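Local coordinates for protein omega transaminase (Pseudomonas sp., PDB 5LH9) that probably catalyses the pyridoxal-5'-phosphate-dependent transfer of amino groups, such as that of beta-alanine, to pyruvate, as a class III omega transaminase, at residues D[260-265]-D[288-293]; D[39-44]-D[68-73]; D[151-156]-D[187-192]. All coordinates share one frame; numbering follows the deposited sequence.

Three contacts follow one another along the chain, each closing its loop before the next opens, so none nests or crosses. Interaction 2 comes first, joining the end of strand 37-43 to the loop leading into helix 72-85. Interaction 3 then pairs strand 149-153 with strand 184-187 at one edge of the large seven-stranded sheet and continues into the loops beyond. Interaction 1 closes last, deeper in that same sheet, where the C-terminal end of strand 260-264 and a residue just beyond strand 288-291 reach the cofactor. The centres of interactions 1 and 3 lie about 16 Å apart, whereas interactions 2 and 3 sit on opposite sides of the chain's centre, their own centres about 35 Å apart.

Interaction 1: residues D[260-265]-D[288-293]; sequences LLIADE and ILCLAK. With PLP (pyridoxal-5'-phosphate), chain H.
Ile-262 and Ile-288 both hold CG1 anti to the carbonyl carbon (chi1 -56° and -62°), and these matching torsions lay the two side chains alongside each other, Ile-262 CG1 being 4.0 Å from Ile-288 CD1. They are bridge partners in parallel neighbouring strands, linked through a beta-alpha-beta unit in the large sheet of the fold-type I PLP domain. Cys-290 follows on the same face and sets SG 3.5 Å from Ile-262 CG2, against Ala-131 of helix 124-141. Ala-263 and Leu-289 face the other way, with Ala-263 CB against Leu-289 CD2.

Backbone bonds knit the pair together: Ala-263 N gives to Ile-288 O, and Ala-263 O accepts from Cys-290 N at 3.1 Å. At the strand ends Glu-265 N makes only a weak bond to Cys-290 O, while Glu-265 CB rests 3.7 Å from Leu-291 CD2. The bend at chi2 turns the carboxylate away, to Thr-268, Gly-278 and Ser-279. A water then bridges Glu-265 O and the N-H of Ala-292.

Both segments serve the cofactor from their C-terminal ends. Asp-264, also bonded to His-158, places OD2 2.9 Å from the pyridine N1 of PLP, as in fold-type I enzymes. From just beyond the other strand comes the link characteristic of the internal aldimine (Schiff base) of PLP enzymes, Lys-293 NZ covalently bonded to PLP C4A at 1.4 Å.

Interaction 2: residues D[39-44]-D[68-73]; sequences IARGDG and GHNRAS
An asparagine reaches across to a carboxylate oxygen that an arginine of the opposing segment already holds: Asn-70 ND2 gives to Asp-43 OD1 at 3.0 Å, while Arg-41 NH2 gives to the same OD1. Within 39-44 the arginine grips Asp-43 side-on. Arg-41 NE meets Asp-43 OD2 at 2.9 Å and Arg-41 NH2 forms a salt bridge with Asp-43 OD1, each on the syn lone pair, with both oxygens close to the guanidinium plane. This paired grip fixes the rotation of the carboxylate, and the Asn-70 bond adds a third hold. The asparagine meets OD1 nearly along its C-O axis, in a bent bond tilted from the amide plane, which is turned 53° from the carboxylate. Asn-70 OD1 accepts from Lys-75 NZ.

Arg-41 sits in a classic beta bulge, where it and Ala-40 both face Thr-48 on the adjoining strand. Strand 37-43 ends just beyond, and a single antiparallel bridge, a hydrogen-bonded pair of Gly-44 with His-69, ties it to the loop leading into helix 72-85. His-69 N gives to Gly-44 O at 2.7 Å in an almost straight bond, in the carbonyl plane and on a lone pair; Gly-44 N returns a more bent one to His-69 O.

A chi1 of -59° carries the His-69 ring toward 39-44, and chi2 of -87° turns one face to Gly-42, whose CA makes a CH-pi contact 4.3 Å from the ring centroid. Gly-44 O lies at the ring's edge, 3.2 Å from His-69 CD2, and NE2 is hydrogen-bonded to Asp-57. A second subunit borders this corner: Arg-41 NH2 also bonds Asp-83 O of that subunit, whose Leu-82 packs on Asn-70 and whose Tyr-87 packs on His-69.

Interaction 3: residues D[151-156]-D[187-192]; sequences LSLRNG and LDTPWL
Leu-153 and Leu-187 form a parallel bridge, their CA atoms 4.8 Å apart, with Leu-187 N giving to Ser-152 O and Arg-154 N giving to Leu-187 O. The bond from Arg-154 N to Leu-187 O is short, at 2.6 Å, and nearly straight. This pairing joins strand 149-153 to the outermost strand, 184-187, of the large sheet of the PLP-binding domain. Past the bridge both chains leave the sheet, the first through a type II beta turn from Leu-153 to Gly-156, the second through an inverse gamma turn centred on Pro-190.

On the face where both leucines point, Leu-153 CD2 comes to 4.2 Å from Leu-187 CB, the two side chains crossing at a slant, while the other branch, CD1, touches Pro-190 CD. Helix 202-220 packs over Leu-187 on this side. Arg-154 rests CB and CG against the Leu-187 carbonyl, CG 3.3 Å from Leu-187 O, and bends at chi2 and chi3 so that the guanidinium leads away from the other segment. Asp-188 OD1 is 4.5 Å from Arg-154 NH1 but well out of the guanidinium plane, a relation of charges without a bond; OD2 of this aspartate is held by Gln-212.

Thr-189 places CB 3.3 Å from Arg-154 O, an oxygen that accepts from Gln-234 NE2, and Thr-189 OG1 is hydrogen-bonded to Gln-234 OE1. Trp-191, its CG anti to the backbone N (chi1 -177°), swings the indole toward Asn-155, whose amide plane stands 66° from the ring. Asn-155 ND2, which gives its hydrogen bond to Gly-237 O, lies 3.7 Å from Trp-191 CZ3.

Interaction 1: residues D[260-265]-D[288-293]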
# COMPACT_ATOMS: atom_id res chain seq x y z
N LEU D 260 -21.22 4.23 2.92
CA LEU D 260 -21.76 5.14 1.92
C LEU D 260 -21.95 4.43 0.59
O LEU D 260 -21.07 3.70 0.12
CB LEU D 260 -20.82 6.34 1.74
CG LEU D 260 -20.56 7.23 2.95
CD1 LEU D 260 -19.50 8.26 2.62
CD2 LEU D 260 -21.84 7.91 3.40
N LEU D 261 -23.09 4.67 -0.04
CA LEU D 261 -23.40 4.10 -1.35
C LEU D 261 -23.13 5.17 -2.40
O LEU D 261 -23.82 6.19 -2.45
CB LEU D 261 -24.84 3.61 -1.41
CG LEU D 261 -25.31 3.10 -2.78
CD1 LEU D 261 -24.38 2.02 -3.34
CD2 LEU D 261 -26.73 2.58 -2.67
N ILE D 262 -22.12 4.93 -3.24
CA ILE D 262 -21.78 5.81 -4.35
C ILE D 262 -22.37 5.21 -5.61
O ILE D 262 -21.96 4.13 -6.05
CB ILE D 262 -20.26 6.00 -4.48
CG1 ILE D 262 -19.67 6.52 -3.18
CG2 ILE D 262 -19.95 6.99 -5.63
CD1 ILE D 262 -18.15 6.49 -3.14
N ALA D 263 -23.31 5.92 -6.22
CA ALA D 263 -23.87 5.53 -7.50
C ALA D 263 -23.06 6.21 -8.60
O ALA D 263 -23.07 7.43 -8.72
CB ALA D 263 -25.35 5.92 -7.59
N ASP D 264 -22.33 5.41 -9.37
CA ASP D 264 -21.60 5.93 -10.52
C ASP D 264 -22.60 6.10 -11.65
O ASP D 264 -22.87 5.17 -12.42
CB ASP D 264 -20.45 5.02 -10.92
CG ASP D 264 -19.58 5.64 -11.99
OD1 ASP D 264 -20.06 6.58 -12.67
OD2 ASP D 264 -18.42 5.19 -12.14
N GLU D 265 -23.17 7.29 -11.75
CA GLU D 265 -24.19 7.61 -12.75
C GLU D 265 -23.61 8.34 -13.95
O GLU D 265 -24.30 9.14 -14.59
CB GLU D 265 -25.29 8.44 -12.11
CG GLU D 265 -25.99 7.75 -10.96
CD GLU D 265 -27.33 7.14 -11.34
OE1 GLU D 265 -27.65 7.08 -12.55
OE2 GLU D 265 -28.06 6.74 -10.41
N ILE D 288 -24.08 9.40 -2.60
CA ILE D 288 -23.25 10.20 -3.50
C ILE D 288 -23.59 9.84 -4.94
O ILE D 288 -23.76 8.66 -5.27
CB ILE D 288 -21.75 10.00 -3.21
CG1 ILE D 288 -21.42 10.44 -1.78
CG2 ILE D 288 -20.90 10.75 -4.24
CD1 ILE D 288 -20.01 10.10 -1.33
N LEU D 289 -23.65 10.85 -5.79
CA LEU D 289 -23.88 10.68 -7.22
C LEU D 289 -22.65 11.17 -7.98
O LEU D 289 -22.16 12.27 -7.72
CB LEU D 289 -25.09 11.47 -7.71
CG LEU D 289 -26.46 11.17 -7.13
CD1 LEU D 289 -27.47 12.17 -7.69
CD2 LEU D 289 -26.86 9.75 -7.46
N CYS D 290 -22.20 10.36 -8.93
CA CYS D 290 -21.14 10.74 -9.84
C CYS D 290 -21.76 10.96 -11.21
O CYS D 290 -22.47 10.08 -11.72
CB CYS D 290 -20.07 9.65 -9.93
SG CYS D 290 -19.40 9.16 -8.33
N LEU D 291 -21.52 12.13 -11.80
CA LEU D 291 -22.14 12.52 -13.05
C LEU D 291 -21.10 13.07 -14.02
O LEU D 291 -20.12 13.69 -13.62
CB LEU D 291 -23.22 13.59 -12.82
CG LEU D 291 -24.35 13.19 -11.87
CD1 LEU D 291 -25.19 14.40 -11.53
CD2 LEU D 291 -25.22 12.12 -12.50
N ALA D 292 -21.33 12.82 -15.30
CA ALA D 292 -20.53 13.43 -16.35
C ALA D 292 -21.21 13.18 -17.68
O ALA D 292 -22.43 13.25 -17.78
CB ALA D 292 -19.10 12.88 -16.33
N LYS D 293 -20.40 12.92 -18.71
CA LYS D 293 -20.88 12.55 -20.06
C LYS D 293 -22.11 13.32 -20.46
O LYS D 293 -21.99 14.44 -20.95
CB LYS D 293 -21.13 11.06 -20.08
CG LYS D 293 -19.77 10.33 -20.08
CD LYS D 293 -19.87 8.81 -20.34
CE LYS D 293 -18.44 8.21 -20.42
NZ LYS D 293 -18.31 7.04 -19.51
N1 PLP H . -17.42 5.86 -14.74
C2 PLP H . -18.24 5.32 -15.65
C2A PLP H . -19.39 4.36 -15.23
C3 PLP H . -18.07 5.63 -17.02
O3 PLP H . -18.93 5.05 -17.96
C4 PLP H . -17.07 6.47 -17.45
C4A PLP H . -16.97 6.76 -19.04
C5 PLP H . -16.23 7.03 -16.52
C6 PLP H . -16.40 6.72 -15.16
C5A PLP H . -15.05 7.98 -16.90
O4P PLP H . -15.49 9.19 -17.47
P PLP H . -14.45 10.07 -18.22
O1P PLP H . -13.96 9.29 -19.39
O2P PLP H . -13.32 10.40 -17.32
O3P PLP H . -15.12 11.36 -18.68
O HOH W 1 -24.15 11.71 -15.81

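Interaction 2: residues D[39-44]-D[68-73]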
# COMPACT_ATOMS: atom_id res chain seq x y z
N ILE D 39 -13.35 11.07 -38.07
CA ILE D 39 -14.67 11.69 -38.13
C ILE D 39 -14.50 13.19 -38.32
O ILE D 39 -13.82 13.86 -37.53
CB ILE D 39 -15.47 11.39 -36.86
CG1 ILE D 39 -15.63 9.87 -36.69
CG2 ILE D 39 -16.84 12.10 -36.89
CD1 ILE D 39 -16.28 9.17 -37.88
N ALA D 40 -15.17 13.74 -39.33
CA ALA D 40 -15.01 15.14 -39.68
C ALA D 40 -16.15 16.01 -39.15
O ALA D 40 -15.90 17.15 -38.75
CB ALA D 40 -14.92 15.30 -41.20
N ARG D 41 -17.38 15.51 -39.12
CA ARG D 41 -18.46 16.32 -38.58
C ARG D 41 -19.58 15.44 -38.04
O ARG D 41 -19.69 14.25 -38.37
CB ARG D 41 -19.01 17.29 -39.63
CG ARG D 41 -19.64 16.67 -40.87
CD ARG D 41 -20.35 17.72 -41.71
NE ARG D 41 -21.22 18.55 -40.88
CZ ARG D 41 -20.89 19.73 -40.36
NH1 ARG D 41 -19.70 20.27 -40.59
NH2 ARG D 41 -21.75 20.38 -39.60
N GLY D 42 -20.40 16.05 -37.19
CA GLY D 42 -21.56 15.41 -36.60
C GLY D 42 -22.80 16.29 -36.67
O GLY D 42 -22.71 17.49 -36.44
N ASP D 43 -23.95 15.71 -36.99
CA ASP D 43 -25.20 16.46 -37.07
C ASP D 43 -26.33 15.53 -36.65
O ASP D 43 -26.50 14.45 -37.22
CB ASP D 43 -25.45 17.00 -38.48
CG ASP D 43 -24.24 17.67 -39.08
OD1 ASP D 43 -24.00 18.85 -38.75
OD2 ASP D 43 -23.53 17.03 -39.89
N GLY D 44 -27.11 15.95 -35.65
CA GLY D 44 -28.14 15.07 -35.14
C GLY D 44 -27.50 13.80 -34.63
O GLY D 44 -26.58 13.82 -33.81
N GLY D 68 -27.77 14.59 -29.29
CA GLY D 68 -27.40 14.72 -30.68
C GLY D 68 -26.36 15.80 -30.92
O GLY D 68 -26.11 16.66 -30.08
N HIS D 69 -25.76 15.75 -32.10
CA HIS D 69 -24.72 16.69 -32.48
C HIS D 69 -25.33 17.97 -33.04
O HIS D 69 -26.39 17.96 -33.67
CB HIS D 69 -23.80 16.07 -33.54
CG HIS D 69 -23.12 14.82 -33.09
ND1 HIS D 69 -21.93 14.82 -32.40
CD2 HIS D 69 -23.46 13.52 -33.25
CE1 HIS D 69 -21.56 13.58 -32.15
NE2 HIS D 69 -22.47 12.77 -32.66
N ASN D 70 -24.64 19.09 -32.80
CA ASN D 70 -24.91 20.34 -33.50
C ASN D 70 -26.25 20.95 -33.10
O ASN D 70 -27.03 21.39 -33.94
CB ASN D 70 -24.85 20.13 -35.02
CG ASN D 70 -24.42 21.38 -35.77
OD1 ASN D 70 -24.04 22.39 -35.17
ND2 ASN D 70 -24.51 21.33 -37.09
N ARG D 71 -26.52 20.98 -31.79
CA ARG D 71 -27.71 21.67 -31.29
C ARG D 71 -27.43 23.16 -31.26
O ARG D 71 -26.53 23.62 -30.54
CB ARG D 71 -28.10 21.16 -29.90
CG ARG D 71 -28.40 19.68 -29.86
CD ARG D 71 -29.67 19.32 -30.64
NE ARG D 71 -30.89 19.87 -30.06
CZ ARG D 71 -31.87 19.15 -29.51
NH1 ARG D 71 -31.81 17.83 -29.45
NH2 ARG D 71 -32.94 19.77 -29.02
N ALA D 72 -28.21 23.92 -32.03
CA ALA D 72 -27.99 25.36 -32.12
C ALA D 72 -28.09 26.03 -30.75
O ALA D 72 -27.26 26.88 -30.41
CB ALA D 72 -29.00 25.98 -33.09
N SER D 73 -29.09 25.66 -29.94
CA SER D 73 -29.30 26.36 -28.68
C SER D 73 -28.12 26.18 -27.74
O SER D 73 -27.79 27.10 -26.99
CB SER D 73 -30.58 25.86 -28.01
OG SER D 73 -30.44 24.52 -27.56

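Interaction 3: residues D[151-156]-D[187-192]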
# COMPACT_ATOMS: atom_id res chain seq x y z
N LEU D 151 -15.36 -0.80 -1.54
CA LEU D 151 -15.91 -1.98 -2.18
C LEU D 151 -16.46 -1.60 -3.55
O LEU D 151 -16.94 -0.48 -3.76
CB LEU D 151 -17.03 -2.60 -1.33
CG LEU D 151 -16.70 -2.83 0.15
CD1 LEU D 151 -17.93 -3.32 0.90
CD2 LEU D 151 -15.54 -3.81 0.29
N SER D 152 -16.36 -2.53 -4.49
CA SER D 152 -16.86 -2.32 -5.84
C SER D 152 -17.10 -3.68 -6.47
O SER D 152 -16.87 -4.72 -5.84
CB SER D 152 -15.89 -1.47 -6.67
OG SER D 152 -14.64 -2.10 -6.80
N LEU D 153 -17.59 -3.67 -7.70
CA LEU D 153 -18.04 -4.88 -8.39
C LEU D 153 -17.09 -5.26 -9.52
O LEU D 153 -16.55 -4.41 -10.23
CB LEU D 153 -19.43 -4.69 -8.99
CG LEU D 153 -20.55 -4.22 -8.05
CD1 LEU D 153 -21.86 -4.20 -8.81
CD2 LEU D 153 -20.64 -5.11 -6.83
N ARG D 154 -16.93 -6.57 -9.71
CA ARG D 154 -16.31 -7.08 -10.92
C ARG D 154 -17.02 -6.50 -12.14
O ARG D 154 -18.23 -6.27 -12.12
CB ARG D 154 -16.37 -8.61 -10.96
CG ARG D 154 -15.43 -9.29 -10.00
CD ARG D 154 -13.98 -9.14 -10.45
NE ARG D 154 -13.75 -9.74 -11.75
CZ ARG D 154 -13.47 -11.03 -11.95
NH1 ARG D 154 -13.39 -11.87 -10.92
NH2 ARG D 154 -13.27 -11.48 -13.18
N ASN D 155 -16.25 -6.25 -13.19
CA ASN D 155 -16.70 -5.62 -14.43
C ASN D 155 -17.13 -4.17 -14.24
O ASN D 155 -17.59 -3.55 -15.21
CB ASN D 155 -17.85 -6.39 -15.09
CG ASN D 155 -17.39 -7.68 -15.74
OD1 ASN D 155 -16.99 -8.62 -15.06
ND2 ASN D 155 -17.44 -7.73 -17.07
N GLY D 156 -17.01 -3.61 -13.04
CA GLY D 156 -17.29 -2.20 -12.87
C GLY D 156 -16.21 -1.34 -13.51
O GLY D 156 -15.03 -1.69 -13.51
N LEU D 187 -16.25 -7.45 -5.43
CA LEU D 187 -17.30 -8.45 -5.32
C LEU D 187 -17.72 -8.88 -6.72
O LEU D 187 -17.53 -8.15 -7.70
CB LEU D 187 -18.51 -7.88 -4.59
CG LEU D 187 -18.24 -7.20 -3.26
CD1 LEU D 187 -19.30 -6.14 -3.03
CD2 LEU D 187 -18.22 -8.21 -2.12
N ASP D 188 -18.30 -10.07 -6.80
CA ASP D 188 -18.82 -10.54 -8.07
C ASP D 188 -20.04 -9.73 -8.46
O ASP D 188 -20.83 -9.28 -7.62
CB ASP D 188 -19.17 -12.02 -7.99
CG ASP D 188 -17.94 -12.90 -7.98
OD1 ASP D 188 -17.28 -13.01 -9.04
OD2 ASP D 188 -17.65 -13.50 -6.92
N THR D 189 -20.20 -9.54 -9.72
CA THR D 189 -21.32 -8.75 -10.20
C THR D 189 -22.53 -9.64 -10.46
O THR D 189 -22.39 -10.78 -10.91
CB THR D 189 -20.96 -8.01 -11.49
OG1 THR D 189 -22.14 -7.35 -11.99
CG2 THR D 189 -20.43 -8.95 -12.56
N PRO D 190 -23.79 -9.10 -10.19
CA PRO D 190 -25.01 -9.89 -10.46
C PRO D 190 -25.32 -9.92 -11.95
O PRO D 190 -26.28 -9.32 -12.46
CB PRO D 190 -26.06 -9.15 -9.64
CG PRO D 190 -25.61 -7.73 -9.68
CD PRO D 190 -24.11 -7.78 -9.63
N TRP D 191 -24.48 -10.67 -12.66
CA TRP D 191 -24.50 -10.76 -14.12
C TRP D 191 -25.14 -12.09 -14.50
O TRP D 191 -24.51 -13.14 -14.40
CB TRP D 191 -23.07 -10.67 -14.66
CG TRP D 191 -22.94 -10.67 -16.16
CD1 TRP D 191 -23.94 -10.61 -17.09
CD2 TRP D 191 -21.71 -10.74 -16.89
NE1 TRP D 191 -23.40 -10.64 -18.36
CE2 TRP D 191 -22.04 -10.71 -18.26
CE3 TRP D 191 -20.37 -10.81 -16.52
CZ2 TRP D 191 -21.07 -10.76 -19.26
CZ3 TRP D 191 -19.40 -10.86 -17.51
CH2 TRP D 191 -19.76 -10.83 -18.86
N LEU D 192 -26.39 -12.02 -14.96
CA LEU D 192 -27.15 -13.24 -15.20
C LEU D 192 -26.44 -14.17 -16.17
O LEU D 192 -26.38 -15.39 -15.95
CB LEU D 192 -28.54 -12.88 -15.72
CG LEU D 192 -29.47 -12.19 -14.72
CD1 LEU D 192 -30.62 -11.50 -15.42
CD2 LEU D 192 -29.99 -13.20 -13.72